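PDB 3HWU: putative DNA-binding protein from Ralstonia eutropha, which is of unknown function but carries a Plants and Prokaryotes Conserved (PCC, DUF296) domain and may bind DNA. Local coordinates for the interface of chains A and B. Coordinates in Å, arbitrary orientation; residue numbers count along the deposited sequence, not the author numbering. Chains: chain A/B, Putative DNA-binding protein.

The interface of chains A and B. Residues chain A 44-46, 75-76; chain B 44, 76, 78.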
# COMPACT_ATOMS: atom_id res chain seq x y z
N VAL A 44 -1.49 4.88 4.47
CA VAL A 44 -1.11 4.69 3.08
C VAL A 44 -1.57 5.93 2.29
O VAL A 44 -2.41 6.69 2.76
CB VAL A 44 -1.72 3.43 2.42
CG1 VAL A 44 -1.13 2.14 3.06
CG2 VAL A 44 -3.23 3.42 2.51
N GLY A 45 -0.99 6.17 1.12
CA GLY A 45 -1.40 7.30 0.33
C GLY A 45 -0.89 7.28 -1.10
O GLY A 45 -0.11 6.41 -1.46
N ILE A 46 -1.38 8.24 -1.89
CA ILE A 46 -0.99 8.43 -3.29
C ILE A 46 -0.98 9.93 -3.55
O ILE A 46 -1.54 10.72 -2.79
CB ILE A 46 -1.94 7.77 -4.32
CG1 ILE A 46 -3.40 8.23 -4.16
CG2 ILE A 46 -1.81 6.26 -4.26
CD1 ILE A 46 -4.34 7.82 -5.30
N ALA A 75 3.13 6.45 -6.58
CA ALA A 75 2.31 5.27 -6.78
C ALA A 75 1.81 4.67 -5.47
O ALA A 75 0.74 4.10 -5.40
CB ALA A 75 3.09 4.21 -7.62
N ASN A 76 2.62 4.84 -4.41
CA ASN A 76 2.21 4.45 -3.06
C ASN A 76 3.11 5.10 -2.05
O ASN A 76 4.29 5.24 -2.32
CB ASN A 76 2.28 2.91 -2.89
CG ASN A 76 2.12 2.51 -1.43
OD1 ASN A 76 3.14 2.42 -0.71
ND2 ASN A 76 0.85 2.30 -0.95
N VAL B 44 -6.66 -0.58 -1.18
CA VAL B 44 -5.37 -1.12 -1.61
C VAL B 44 -5.62 -2.50 -2.23
O VAL B 44 -6.67 -3.10 -2.01
CB VAL B 44 -4.33 -1.26 -0.48
CG1 VAL B 44 -3.90 0.13 0.05
CG2 VAL B 44 -4.84 -2.12 0.66
N ASN B 76 1.36 -3.55 -5.94
CA ASN B 76 0.43 -2.77 -5.11
C ASN B 76 -0.44 -1.93 -6.00
O ASN B 76 0.04 -1.44 -7.01
CB ASN B 76 1.21 -1.86 -4.14
CG ASN B 76 0.28 -0.85 -3.47
OD1 ASN B 76 0.09 0.26 -4.01
ND2 ASN B 76 -0.34 -1.21 -2.30
N THR B 78 -3.11 1.40 -4.89
CA THR B 78 -3.60 2.25 -3.82
C THR B 78 -4.52 3.27 -4.47
O THR B 78 -4.16 3.84 -5.50
CB THR B 78 -2.43 2.95 -3.08
OG1 THR B 78 -1.52 1.96 -2.60
CG2 THR B 78 -2.91 3.77 -1.88
O HOH W 1 1.10 1.45 -6.33
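The hydroxyl OG1 of B:Thr78 takes a hydrogen bond from the side-chain amide ND2 of A:Asn76 at 2.9 Å. The bond is nearly straight, 162° at the hydrogen. OG1 lies close to the amide plane of A:Asn76, near the direction in which an N-H points. The same hydroxyl gives its own hydrogen to OD1 of B:Asn76, 2.7 Å from OG1. It lands on a lone pair in the carbonyl plane, with a C=O...donor angle of 114°. OG1 is thus acceptor across the interface and donor within its own chain. The donated bond sets the rotation of the hydroxyl and leaves its lone-pair side to A:Asn76. In B:Thr78 OG1 is anti to the carbonyl carbon (chi1 -56°), which turns it to both asparagines and leaves CG2 to face A:Ile46 and A:Gly45.

A:Asn76 and B:Asn76 occupy the same position in the two copies but act differently here. Their side chains cross at about a right angle, with the amide planes well turned from each other. The flank of OD1 of B:Asn76 packs on CB of A:Asn76 at 3.6 Å. Water 1 is 2.8 Å from this OD1 and also joins the backbone carbonyls of A:Ala75 and B:Asn76. It bridges the chains and helps to hold the B:Asn76 amide.

The apolar part is small. The CG2 branch of A:Ile46 lies against CB of B:Thr78 at 3.6 Å, the two side chains running past each other in opposite directions. A:Val44 and B:Val44 only approach each other, crossing at a slant.

The patch joins strands 40-49 and 72-84 of A to the same strands of B. It belongs to an interface of a deposited three-chain assembly; the structure alone does not show whether the trimer is biological. At the valines, the CG1 methyl of B:Val44 points at the flank of CG2 of A:Val44, 4.2 Å away, so unlike methyl branches meet.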